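Local atomic coordinates of molybdenum cofactor biosynthesis protein (Pyrococcus furiosus, PDB entry 1XI8), a protein that probably acts as a molybdopterin molybdotransferase of the MoeA family, inserting molybdenum into molybdopterin during cofactor biosynthesis. Residues S22-D27 and L281-T286; I288-P293 and V310-H315; A337-D342 and A362-K367; E351-M356 and L383-D388. All blocks are in the same frame, centred on the assembly; numbering follows the deposited sequence.

Contacts 1 and 2 come first along the chain, and the segments of contacts 3 and 4 interleave in the C-terminal region. Contact 1 sets the N-terminal helix 17-26 on strand 283-284, and contact 2, centred about 14 Å away, follows where strand 288-289 meets helix 307-326. Strand 288-289 is also a parallel neighbour of strand 350-358, which carries contact 4, about 11 Å from contact 2 between centres. The centre of contact 3 lies about 10 Å from that of contact 4, and both belong to one mixed sheet. Contacts 1 and 3 are the far ends, about 31 Å apart between centres. Strand 288-289 thus ties the probable molybdopterin-binding region to the C-terminal sheet.

Contact 1. Residues S22-D27 and L281-T286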
loop_
_atom_site.group_PDB
_atom_site.type_symbol
_atom_site.label_atom_id
_atom_site.label_comp_id
_atom_site.label_asym_id
_atom_site.label_seq_id
_atom_site.Cartn_x
_atom_site.Cartn_y
_atom_site.Cartn_z
ATOM N N SER A 22 13.653 8.387 -19.341
ATOM C CA SER A 22 14.307 9.643 -18.954
ATOM C C SER A 22 13.839 10.807 -19.823
ATOM O O SER A 22 13.902 11.962 -19.415
ATOM C CB SER A 22 15.833 9.508 -18.953
ATOM O OG SER A 22 16.272 8.773 -20.077
ATOM N N ILE A 23 13.351 10.503 -21.017
ATOM C CA ILE A 23 12.776 11.539 -21.863
ATOM C C ILE A 23 11.501 12.087 -21.232
ATOM O O ILE A 23 11.284 13.303 -21.221
ATOM C CB ILE A 23 12.517 11.036 -23.302
ATOM C CG1 ILE A 23 13.828 11.036 -24.096
ATOM C CG2 ILE A 23 11.469 11.897 -24.008
ATOM C CD1 ILE A 23 13.728 10.351 -25.437
ATOM N N VAL A 24 10.665 11.196 -20.694
ATOM C CA VAL A 24 9.426 11.630 -20.044
ATOM C C VAL A 24 9.727 12.376 -18.745
ATOM O O VAL A 24 9.184 13.452 -18.511
ATOM C CB VAL A 24 8.382 10.471 -19.826
ATOM C CG1 VAL A 24 8.219 9.655 -21.089
ATOM C CG2 VAL A 24 8.781 9.546 -18.699
ATOM N N LEU A 25 10.605 11.825 -17.912
ATOM C CA LEU A 25 10.864 12.430 -16.613
ATOM C C LEU A 25 11.529 13.794 -16.784
ATOM O O LEU A 25 11.237 14.742 -16.047
ATOM C CB LEU A 25 11.722 11.517 -15.726
ATOM C CG LEU A 25 11.208 10.109 -15.395
ATOM C CD1 LEU A 25 12.229 9.336 -14.550
ATOM C CD2 LEU A 25 9.838 10.134 -14.714
ATOM N N ASN A 26 12.417 13.904 -17.768
ATOM C CA ASN A 26 13.111 15.161 -17.949
ATOM C C ASN A 26 12.264 16.260 -18.570
ATOM O O ASN A 26 12.613 17.437 -18.484
ATOM C CB ASN A 26 14.410 15.001 -18.726
ATOM C CG ASN A 26 15.501 15.889 -18.153
ATOM O OD1 ASN A 26 16.178 15.505 -17.176
ATOM N ND2 ASN A 26 15.654 17.099 -18.721
ATOM N N ASP A 27 11.156 15.874 -19.189
ATOM C CA ASP A 27 10.239 16.839 -19.784
ATOM C C ASP A 27 9.182 17.283 -18.779
ATOM O O ASP A 27 8.328 18.105 -19.085
ATOM C CB ASP A 27 9.544 16.231 -21.002
ATOM C CG ASP A 27 8.594 17.199 -21.664
ATOM O OD1 ASP A 27 7.390 16.880 -21.810
ATOM O OD2 ASP A 27 9.063 18.296 -22.023
ATOM N N LEU A 281 4.824 13.994 -30.362
ATOM C CA LEU A 281 5.414 12.958 -29.530
ATOM C C LEU A 281 6.943 13.009 -29.554
ATOM O O LEU A 281 7.550 13.182 -30.611
ATOM C CB LEU A 281 4.928 11.583 -29.998
ATOM C CG LEU A 281 3.405 11.417 -30.149
ATOM C CD1 LEU A 281 3.051 10.360 -31.196
ATOM C CD2 LEU A 281 2.764 11.100 -28.811
ATOM N N LEU A 282 7.560 12.854 -28.384
ATOM C CA LEU A 282 9.013 12.823 -28.281
ATOM C C LEU A 282 9.528 11.417 -28.578
ATOM O O LEU A 282 10.723 11.218 -28.831
ATOM C CB LEU A 282 9.453 13.273 -26.891
ATOM C CG LEU A 282 8.980 14.666 -26.459
ATOM C CD1 LEU A 282 9.574 15.030 -25.110
ATOM C CD2 LEU A 282 9.325 15.729 -27.487
ATOM N N PHE A 283 8.618 10.447 -28.520
ATOM C CA PHE A 283 8.887 9.064 -28.923
ATOM C C PHE A 283 7.564 8.334 -29.104
ATOM O O PHE A 283 6.541 8.746 -28.569
ATOM C CB PHE A 283 9.807 8.320 -27.942
ATOM C CG PHE A 283 9.218 8.102 -26.571
ATOM C CD1 PHE A 283 9.526 8.964 -25.520
ATOM C CD2 PHE A 283 8.371 7.024 -26.319
ATOM C CE1 PHE A 283 8.990 8.759 -24.259
ATOM C CE2 PHE A 283 7.840 6.820 -25.065
ATOM C CZ PHE A 283 8.152 7.685 -24.035
ATOM N N HIS A 284 7.591 7.254 -29.869
ATOM C CA HIS A 284 6.383 6.518 -30.195
ATOM C C HIS A 284 6.789 5.114 -30.610
ATOM O O HIS A 284 7.289 4.899 -31.713
ATOM C CB HIS A 284 5.629 7.225 -31.315
ATOM C CG HIS A 284 4.270 6.660 -31.585
ATOM N ND1 HIS A 284 3.529 6.000 -30.625
ATOM C CD2 HIS A 284 3.503 6.682 -32.702
ATOM C CE1 HIS A 284 2.373 5.627 -31.145
ATOM N NE2 HIS A 284 2.332 6.029 -32.403
ATOM N N GLY A 285 6.577 4.162 -29.708
ATOM C CA GLY A 285 7.033 2.804 -29.910
ATOM C C GLY A 285 8.326 2.621 -29.148
ATOM O O GLY A 285 9.314 3.331 -29.392
ATOM N N THR A 286 8.324 1.686 -28.205
ATOM C CA THR A 286 9.532 1.377 -27.457
ATOM C C THR A 286 9.790 -0.127 -27.414
ATOM O O THR A 286 9.032 -0.929 -27.996
ATOM C CB THR A 286 9.495 1.938 -26.016
ATOM O OG1 THR A 286 8.673 1.109 -25.193
ATOM C CG2 THR A 286 8.967 3.359 -25.999
#
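V24 and F283 make the tight part of this contact. The methyl CG1 of V24 reaches the rim of the phenyl ring, 3.4 Å from F283 CE1 and scarcely farther from CZ. It lies near the ring plane, so the helix meets the edge of the aromatic group and not its face. I23 comes to the same rim one atom further round, its CG2 lying 3.8 Å from F283 CD1. F283 CG sits between the backbone N and the carbonyl carbon (chi1 65°), which turns the ring toward helix 17-26. The F283 side chain also touches A20, T15 and Y296. Strand 283-284 is the outermost strand, within this chain, of the mixed six-stranded sheet in the probable molybdopterin-binding region, and the contact sets helix 17-26 against side chains of this strand and of its neighbour 295-297, joining parts of the chain more than 250 residues apart. An alanine in place of F283 would probably open a gap between helix and strand and leave V24 CG1 and I23 CG2 without the ring they pack on.

No hydrogen bond crosses between the two segments. Toward solvent the contact passes to the exposed L282, whose CB is still 3.8 Å from I23 CG2, with its CD1 branch passing the same methyl. It loosens only at D27, whose CG comes no closer than 4.2 Å to L282 CD1. The carboxylate of D27 looks elsewhere for its polar partner: OD1 is hydrogen-bonded to the hydroxyl of Y296, on the adjoining strand 295-297.

Contact 2. Residues I288-P293 and V310-H315; sequences IRPGRP and VFTQFH
Q313 and G291 supply the one hydrogen bond between these segments, from Q313 NE2 to G291 O at 2.6 Å. The N-H points well at its acceptor (160°), and the carbonyl oxygen lies close to the plane of the glutamine amide. Relative to the carbonyl group, however, the donor stands above the plane. CG of Q313 is anti to the carbonyl carbon (chi1 -70°) and the chain beyond it is extended, which carries the amide from the helix across to the loop. The other end of that amide is used too, since OE1 accepts from the backbone N of S304. A leucine in place of Q313 would probably leave both G291 O and the S304 N-H without their mates in this buried spot.

The segments belong to the probable molybdopterin-binding region: helix 307-326 packs against the turn that follows strand 288-289, and a cis peptide bond precedes P290 in this turn. At G291 the backbone comes close to the helix, and a CB there would clash with Q313 CG.

The remaining contacts are van der Waals ones. T312 meets P290 with both branches: its methyl CG2 touches P290 O at 3.3 Å, while OG1 lies 3.4 Å from P290 CG. That hydroxyl is hydrogen-bonded to V308 O, one turn back along the helix. Apolar packing is looser, with I288 CD1 reaching Q313 CG at 4.1 Å and T312 CG2 at 4.3 Å; L316 and F317 of the same helix also touch I288.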
loop_
_atom_site.group_PDB
_atom_site.type_symbol
_atom_site.label_atom_id
_atom_site.label_comp_id
_atom_site.label_asym_id
_atom_site.label_seq_id
_atom_site.Cartn_x
_atom_site.Cartn_y
_atom_site.Cartn_z
ATOM N N ILE A 288 9.559 -2.158 -24.932
ATOM C CA ILE A 288 8.831 -2.879 -23.890
ATOM C C ILE A 288 7.810 -3.846 -24.479
ATOM O O ILE A 288 7.249 -3.602 -25.539
ATOM C CB ILE A 288 8.145 -1.934 -22.831
ATOM C CG1 ILE A 288 6.837 -1.336 -23.377
ATOM C CG2 ILE A 288 9.119 -0.845 -22.336
ATOM C CD1 ILE A 288 6.018 -0.563 -22.352
ATOM N N ARG A 289 7.604 -4.957 -23.779
ATOM C CA ARG A 289 6.585 -5.925 -24.127
ATOM C C ARG A 289 5.992 -6.428 -22.825
ATOM O O ARG A 289 6.733 -6.808 -21.914
ATOM C CB ARG A 289 7.163 -7.104 -24.934
ATOM N N PRO A 290 4.655 -6.402 -22.713
ATOM C CA PRO A 290 3.715 -5.790 -23.662
ATOM C C PRO A 290 3.710 -4.250 -23.630
ATOM O O PRO A 290 4.437 -3.636 -22.843
ATOM C CB PRO A 290 2.364 -6.299 -23.175
ATOM C CG PRO A 290 2.566 -6.602 -21.739
ATOM C CD PRO A 290 3.972 -7.046 -21.580
ATOM N N GLY A 291 2.900 -3.632 -24.483
ATOM C CA GLY A 291 2.697 -2.181 -24.412
ATOM C C GLY A 291 3.624 -1.389 -25.297
ATOM O O GLY A 291 3.823 -0.197 -25.122
ATOM N N ARG A 292 4.169 -2.084 -26.270
ATOM C CA ARG A 292 5.164 -1.564 -27.181
ATOM C C ARG A 292 4.859 -0.216 -27.872
ATOM O O ARG A 292 5.699 0.677 -27.862
ATOM C CB ARG A 292 5.456 -2.663 -28.197
ATOM C CG ARG A 292 6.141 -2.222 -29.453
ATOM C CD ARG A 292 6.763 -3.443 -30.038
ATOM N NE ARG A 292 7.014 -3.325 -31.456
ATOM C CZ ARG A 292 7.855 -4.122 -32.089
ATOM N NH1 ARG A 292 8.503 -5.053 -31.400
ATOM N NH2 ARG A 292 8.051 -3.983 -33.391
ATOM N N PRO A 293 3.670 -0.066 -28.480
ATOM C CA PRO A 293 3.365 1.169 -29.212
ATOM C C PRO A 293 3.300 2.472 -28.391
ATOM O O PRO A 293 3.015 3.529 -28.960
ATOM C CB PRO A 293 1.976 0.881 -29.809
ATOM C CG PRO A 293 1.835 -0.582 -29.777
ATOM C CD PRO A 293 2.558 -1.029 -28.559
ATOM N N VAL A 310 -1.905 -1.764 -20.941
ATOM C CA VAL A 310 -2.189 -0.516 -20.252
ATOM C C VAL A 310 -1.587 -0.514 -18.852
ATOM O O VAL A 310 -0.983 0.467 -18.423
ATOM C CB VAL A 310 -3.704 -0.245 -20.197
ATOM C CG1 VAL A 310 -4.005 0.923 -19.290
ATOM C CG2 VAL A 310 -4.225 0.030 -21.591
ATOM N N PHE A 311 -1.746 -1.629 -18.155
ATOM C CA PHE A 311 -1.198 -1.804 -16.826
ATOM C C PHE A 311 0.333 -1.733 -16.881
ATOM O O PHE A 311 0.970 -1.070 -16.062
ATOM C CB PHE A 311 -1.662 -3.159 -16.301
ATOM C CG PHE A 311 -1.263 -3.457 -14.887
ATOM C CD1 PHE A 311 -2.070 -3.076 -13.834
ATOM C CD2 PHE A 311 -0.100 -4.156 -14.613
ATOM C CE1 PHE A 311 -1.712 -3.369 -12.526
ATOM C CE2 PHE A 311 0.260 -4.450 -13.316
ATOM C CZ PHE A 311 -0.546 -4.058 -12.268
ATOM N N THR A 312 0.905 -2.429 -17.858
ATOM C CA THR A 312 2.343 -2.460 -18.076
ATOM C C THR A 312 2.903 -1.066 -18.316
ATOM O O THR A 312 3.884 -0.670 -17.693
ATOM C CB THR A 312 2.697 -3.340 -19.272
ATOM O OG1 THR A 312 2.377 -4.691 -18.957
ATOM C CG2 THR A 312 4.184 -3.235 -19.588
ATOM N N GLN A 313 2.259 -0.338 -19.220
ATOM C CA GLN A 313 2.644 1.016 -19.545
ATOM C C GLN A 313 2.507 1.941 -18.339
ATOM O O GLN A 313 3.322 2.845 -18.152
ATOM C CB GLN A 313 1.829 1.532 -20.736
ATOM C CG GLN A 313 2.178 0.867 -22.062
ATOM C CD GLN A 313 1.182 1.180 -23.174
ATOM O OE1 GLN A 313 0.027 1.553 -22.928
ATOM N NE2 GLN A 313 1.625 1.017 -24.411
ATOM N N PHE A 314 1.489 1.713 -17.512
ATOM C CA PHE A 314 1.311 2.564 -16.334
ATOM C C PHE A 314 2.479 2.438 -15.371
ATOM O O PHE A 314 3.039 3.445 -14.944
ATOM C CB PHE A 314 -0.007 2.309 -15.587
ATOM C CG PHE A 314 -0.166 3.185 -14.380
ATOM C CD1 PHE A 314 0.394 2.826 -13.166
ATOM C CD2 PHE A 314 -0.845 4.386 -14.464
ATOM C CE1 PHE A 314 0.265 3.639 -12.059
ATOM C CE2 PHE A 314 -0.979 5.204 -13.353
ATOM C CZ PHE A 314 -0.425 4.827 -12.153
ATOM N N HIS A 315 2.835 1.202 -15.036
ATOM C CA HIS A 315 3.932 0.933 -14.105
ATOM C C HIS A 315 5.318 1.273 -14.651
ATOM O O HIS A 315 6.186 1.714 -13.902
ATOM C CB HIS A 315 3.898 -0.518 -13.615
ATOM C CG HIS A 315 2.873 -0.764 -12.552
ATOM N ND1 HIS A 315 3.117 -0.536 -11.216
ATOM C CD2 HIS A 315 1.596 -1.211 -12.629
ATOM C CE1 HIS A 315 2.040 -0.833 -10.517
ATOM N NE2 HIS A 315 1.103 -1.244 -11.350
#

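Contact 3. Residues A337-D342 and A362-K367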
loop_
_atom_site.group_PDB
_atom_site.type_symbol
_atom_site.label_atom_id
_atom_site.label_comp_id
_atom_site.label_asym_id
_atom_site.label_seq_id
_atom_site.Cartn_x
_atom_site.Cartn_y
_atom_site.Cartn_z
ATOM N N ALA A 337 13.687 -12.460 -4.942
ATOM C CA ALA A 337 12.840 -13.632 -5.059
ATOM C C ALA A 337 13.538 -14.711 -5.861
ATOM O O ALA A 337 14.240 -14.414 -6.817
ATOM C CB ALA A 337 11.482 -13.277 -5.693
ATOM N N VAL A 338 13.338 -15.960 -5.443
ATOM C CA VAL A 338 13.768 -17.133 -6.186
ATOM C C VAL A 338 12.648 -17.506 -7.152
ATOM O O VAL A 338 11.497 -17.628 -6.750
ATOM C CB VAL A 338 14.066 -18.329 -5.240
ATOM C CG1 VAL A 338 14.247 -19.625 -6.027
ATOM C CG2 VAL A 338 15.297 -18.043 -4.366
ATOM N N LEU A 339 12.973 -17.676 -8.427
ATOM C CA LEU A 339 11.958 -18.031 -9.411
ATOM C C LEU A 339 11.469 -19.463 -9.248
ATOM O O LEU A 339 12.267 -20.385 -9.086
ATOM C CB LEU A 339 12.512 -17.839 -10.814
ATOM C CG LEU A 339 12.749 -16.393 -11.233
ATOM C CD1 LEU A 339 13.389 -16.364 -12.595
ATOM C CD2 LEU A 339 11.428 -15.659 -11.243
ATOM N N GLU A 340 10.151 -19.650 -9.277
ATOM C CA GLU A 340 9.577 -20.996 -9.235
ATOM C C GLU A 340 9.523 -21.562 -10.647
ATOM O O GLU A 340 9.437 -22.777 -10.824
ATOM C CB GLU A 340 8.186 -21.008 -8.594
ATOM C CG GLU A 340 8.175 -20.991 -7.050
ATOM C CD GLU A 340 6.770 -20.799 -6.447
ATOM O OE1 GLU A 340 6.619 -20.927 -5.208
ATOM O OE2 GLU A 340 5.812 -20.512 -7.199
ATOM N N ASP A 341 9.588 -20.687 -11.649
ATOM C CA ASP A 341 9.529 -21.111 -13.053
ATOM C C ASP A 341 10.605 -20.431 -13.939
ATOM O O ASP A 341 11.327 -19.519 -13.483
ATOM C CB ASP A 341 8.125 -20.842 -13.621
ATOM C CG ASP A 341 7.006 -21.338 -12.700
ATOM O OD1 ASP A 341 6.940 -22.568 -12.426
ATOM O OD2 ASP A 341 6.186 -20.495 -12.252
ATOM N N ASP A 342 10.716 -20.885 -15.191
ATOM C CA ASP A 342 11.592 -20.246 -16.177
ATOM C C ASP A 342 10.936 -18.963 -16.700
ATOM O O ASP A 342 9.711 -18.884 -16.816
ATOM C CB ASP A 342 11.870 -21.174 -17.371
ATOM C CG ASP A 342 12.875 -22.280 -17.057
ATOM O OD1 ASP A 342 12.821 -23.327 -17.742
ATOM O OD2 ASP A 342 13.719 -22.123 -16.146
ATOM N N ALA A 362 8.986 -16.249 -6.094
ATOM C CA ALA A 362 8.181 -15.646 -7.156
ATOM C C ALA A 362 7.670 -16.690 -8.143
ATOM O O ALA A 362 8.452 -17.419 -8.766
ATOM C CB ALA A 362 8.958 -14.554 -7.894
ATOM N N LYS A 363 6.348 -16.744 -8.282
ATOM C CA LYS A 363 5.706 -17.656 -9.208
ATOM C C LYS A 363 5.310 -16.906 -10.482
ATOM O O LYS A 363 4.544 -15.947 -10.442
ATOM C CB LYS A 363 4.498 -18.304 -8.531
ATOM C CG LYS A 363 3.673 -19.215 -9.418
ATOM C CD LYS A 363 4.398 -20.521 -9.793
ATOM C CE LYS A 363 3.392 -21.555 -10.334
ATOM N NZ LYS A 363 4.043 -22.750 -10.958
ATOM N N VAL A 364 5.850 -17.345 -11.609
ATOM C CA VAL A 364 5.568 -16.738 -12.898
ATOM C C VAL A 364 4.163 -17.071 -13.404
ATOM O O VAL A 364 3.794 -18.239 -13.512
ATOM C CB VAL A 364 6.584 -17.211 -13.935
ATOM C CG1 VAL A 364 6.287 -16.595 -15.297
ATOM C CG2 VAL A 364 8.003 -16.883 -13.473
ATOM N N ILE A 365 3.385 -16.036 -13.716
ATOM C CA ILE A 365 2.026 -16.201 -14.219
ATOM C C ILE A 365 1.993 -16.478 -15.724
ATOM O O ILE A 365 2.392 -15.641 -16.525
ATOM C CB ILE A 365 1.191 -14.944 -13.959
ATOM C CG1 ILE A 365 1.413 -14.451 -12.526
ATOM C CG2 ILE A 365 -0.282 -15.217 -14.249
ATOM C CD1 ILE A 365 1.123 -15.505 -11.446
ATOM N N LYS A 366 1.502 -17.659 -16.100
ATOM C CA LYS A 366 1.419 -18.045 -17.507
ATOM C C LYS A 366 0.162 -17.449 -18.127
ATOM O O LYS A 366 -0.942 -17.813 -17.740
ATOM C CB LYS A 366 1.396 -19.575 -17.630
ATOM N N LYS A 367 0.318 -16.525 -19.072
ATOM C CA LYS A 367 -0.831 -15.963 -19.804
ATOM C C LYS A 367 -0.462 -14.662 -20.507
ATOM O O LYS A 367 -0.055 -14.676 -21.670
ATOM C CB LYS A 367 -2.054 -15.754 -18.889
#
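L339 and A362 form a parallel bridge, their CA atoms 5.0 Å apart, between strands 334-339 and 361-364 of the mixed sheet in the MoeA C-terminal region (domain IV). Two backbone bonds bracket the pair: A362 N donates to V338 O and E340 N to A362 O, each at 2.9 Å. The N-to-C directions of the two short strands differ by 37°. On its other side strand 334-339 pairs antiparallel with strand 397-402.

Apolar side chains line the junction. A337 CB and A362 CB meet at 3.6 Å, whereas L339 CD2 rests more loosely near A362 CB and V364 CG2, 4.3 Å from each. Past the bridge the contact turns polar. K363 bends at its second torsion (chi2 70°) and brings its ammonium group alongside the carboxylate of D341, where NZ makes a salt bridge to OD1 at 3.3 Å through the syn lone pair. A weaker NZ bond goes to the other oxygen of D341. That oxygen also takes a backbone donor: V364 N lies 3.2 Å from D341 OD2 in a weak, bent bond (131°).

Contact 4. Residues E351-M356 and L383-D388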
loop_
_atom_site.group_PDB
_atom_site.type_symbol
_atom_site.label_atom_id
_atom_site.label_comp_id
_atom_site.label_asym_id
_atom_site.label_seq_id
_atom_site.Cartn_x
_atom_site.Cartn_y
_atom_site.Cartn_z
ATOM N N GLU A 351 10.938 -6.846 -21.138
ATOM C CA GLU A 351 9.735 -7.559 -20.724
ATOM C C GLU A 351 9.243 -7.277 -19.324
ATOM O O GLU A 351 10.010 -7.257 -18.361
ATOM C CB GLU A 351 9.870 -9.068 -20.916
ATOM C CG GLU A 351 9.303 -9.532 -22.238
ATOM C CD GLU A 351 8.754 -10.936 -22.179
ATOM O OE1 GLU A 351 9.522 -11.865 -21.849
ATOM O OE2 GLU A 351 7.552 -11.113 -22.469
ATOM N N PHE A 352 7.932 -7.076 -19.250
ATOM C CA PHE A 352 7.213 -6.898 -18.020
ATOM C C PHE A 352 6.562 -8.239 -17.715
ATOM O O PHE A 352 5.634 -8.654 -18.409
ATOM C CB PHE A 352 6.158 -5.820 -18.241
ATOM C CG PHE A 352 5.439 -5.381 -16.996
ATOM C CD1 PHE A 352 4.254 -5.998 -16.602
ATOM C CD2 PHE A 352 5.927 -4.331 -16.234
ATOM C CE1 PHE A 352 3.577 -5.586 -15.465
ATOM C CE2 PHE A 352 5.254 -3.917 -15.105
ATOM C CZ PHE A 352 4.077 -4.550 -14.716
ATOM N N VAL A 353 7.055 -8.924 -16.683
ATOM C CA VAL A 353 6.575 -10.259 -16.343
ATOM C C VAL A 353 5.804 -10.229 -15.037
ATOM O O VAL A 353 6.346 -9.838 -13.999
ATOM C CB VAL A 353 7.737 -11.253 -16.201
ATOM C CG1 VAL A 353 7.217 -12.618 -15.794
ATOM C CG2 VAL A 353 8.540 -11.331 -17.494
ATOM N N ARG A 354 4.538 -10.634 -15.088
ATOM C CA ARG A 354 3.693 -10.624 -13.900
ATOM C C ARG A 354 4.010 -11.840 -13.024
ATOM O O ARG A 354 4.157 -12.953 -13.524
ATOM C CB ARG A 354 2.209 -10.559 -14.294
ATOM N N VAL A 355 4.143 -11.622 -11.720
ATOM C CA VAL A 355 4.485 -12.706 -10.805
ATOM C C VAL A 355 3.690 -12.614 -9.532
ATOM O O VAL A 355 3.153 -11.570 -9.195
ATOM C CB VAL A 355 5.995 -12.739 -10.413
ATOM C CG1 VAL A 355 6.858 -13.250 -11.558
ATOM C CG2 VAL A 355 6.476 -11.374 -9.910
ATOM N N MET A 356 3.617 -13.731 -8.827
ATOM C CA MET A 356 2.987 -13.770 -7.526
ATOM C C MET A 356 4.095 -13.950 -6.506
ATOM O O MET A 356 4.673 -15.032 -6.390
ATOM C CB MET A 356 1.964 -14.910 -7.442
ATOM C CG MET A 356 1.379 -15.136 -6.053
ATOM S SD MET A 356 0.561 -13.677 -5.385
ATOM C CE MET A 356 -0.953 -13.676 -6.357
ATOM N N LEU A 383 8.469 -8.499 -12.637
ATOM C CA LEU A 383 9.869 -8.686 -12.904
ATOM C C LEU A 383 10.167 -8.041 -14.250
ATOM O O LEU A 383 9.385 -8.177 -15.185
ATOM C CB LEU A 383 10.152 -10.181 -12.958
ATOM C CG LEU A 383 11.353 -10.729 -13.714
ATOM C CD1 LEU A 383 12.640 -10.309 -13.037
ATOM C CD2 LEU A 383 11.227 -12.243 -13.766
ATOM N N VAL A 384 11.279 -7.328 -14.350
ATOM C CA VAL A 384 11.689 -6.808 -15.643
ATOM C C VAL A 384 12.806 -7.676 -16.247
ATOM O O VAL A 384 13.746 -8.064 -15.553
ATOM C CB VAL A 384 12.098 -5.288 -15.591
ATOM C CG1 VAL A 384 10.877 -4.413 -15.384
ATOM C CG2 VAL A 384 13.161 -5.008 -14.525
ATOM N N VAL A 385 12.682 -7.997 -17.531
ATOM C CA VAL A 385 13.746 -8.682 -18.281
ATOM C C VAL A 385 14.270 -7.705 -19.333
ATOM O O VAL A 385 13.684 -7.554 -20.397
ATOM C CB VAL A 385 13.244 -9.966 -18.927
ATOM C CG1 VAL A 385 14.420 -10.785 -19.437
ATOM C CG2 VAL A 385 12.461 -10.768 -17.917
ATOM N N PRO A 386 15.384 -7.033 -19.008
ATOM C CA PRO A 386 15.923 -5.795 -19.605
ATOM C C PRO A 386 16.550 -5.810 -21.003
ATOM O O PRO A 386 17.382 -4.948 -21.284
ATOM C CB PRO A 386 16.981 -5.325 -18.582
ATOM C CG PRO A 386 16.841 -6.245 -17.390
ATOM C CD PRO A 386 16.228 -7.513 -17.902
ATOM N N GLU A 387 16.173 -6.740 -21.870
ATOM C CA GLU A 387 16.536 -6.647 -23.302
ATOM C C GLU A 387 17.974 -6.998 -23.709
ATOM O O GLU A 387 18.189 -7.428 -24.841
ATOM C CB GLU A 387 16.096 -5.311 -23.927
ATOM C CG GLU A 387 17.035 -4.137 -23.742
ATOM C CD GLU A 387 16.263 -2.835 -23.575
ATOM O OE1 GLU A 387 15.484 -2.489 -24.481
ATOM O OE2 GLU A 387 16.428 -2.169 -22.533
ATOM N N ASP A 388 18.945 -6.826 -22.818
ATOM C CA ASP A 388 20.246 -7.462 -23.029
ATOM C C ASP A 388 20.309 -8.761 -22.226
ATOM O O ASP A 388 21.398 -9.252 -21.911
ATOM C CB ASP A 388 21.416 -6.538 -22.669
ATOM C CG ASP A 388 21.322 -5.990 -21.255
ATOM O OD1 ASP A 388 22.246 -5.235 -20.849
ATOM O OD2 ASP A 388 20.325 -6.304 -20.556
#
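F352, whose backbone C lies 3.8 Å from L383 O, carries the flat group of this contact. V384 is its partner in register, in a non-hydrogen-bonded antiparallel pair. V384 CG1 lies on one side of the ring plane, well out from the rim and 5.0 Å from F352 CD2, so the valine stands beside the ring without closely covering it. T312 OG1 sits on the opposite side, over the rim at CD1. F311, H315 and L316 of helix 307-326 also touch F352, whose ring is stacked with that of Y382 too.

The other face of the strand pair carries E351, V353, L383 and V385. V353 CG2 meets V385 CG2 at 4.0 Å, a diagonal contact made with both CG2 atoms anti to their carbonyl carbons. Directly across, V353 CB stands 4.2 Å from L383 CB, and E351 CB lies 4.0 Å from V385 CB. V343 of strand 343-344 packs on V353, L383 and V385. The carboxylate of E351 is held outside the pair, through OE1 to the hydroxyl of S345.

Strands 350-358 and 381-386 are antiparallel neighbours in the mixed sheet of the MoeA C-terminal region, linked by four backbone bonds: E351 N to V385 O, V385 N to E351 O, V353 N to L383 O and L383 N to V353 O, each 2.9 Å. V385 N meets E351 O on a lone pair, and V384 CA gives the same oxygen a CA-H...O contact at 3.2 Å. The cohesion between these segments is therefore chiefly main-chain: side chains add apolar packing, and no side-chain hydrogen bond or salt bridge joins the two.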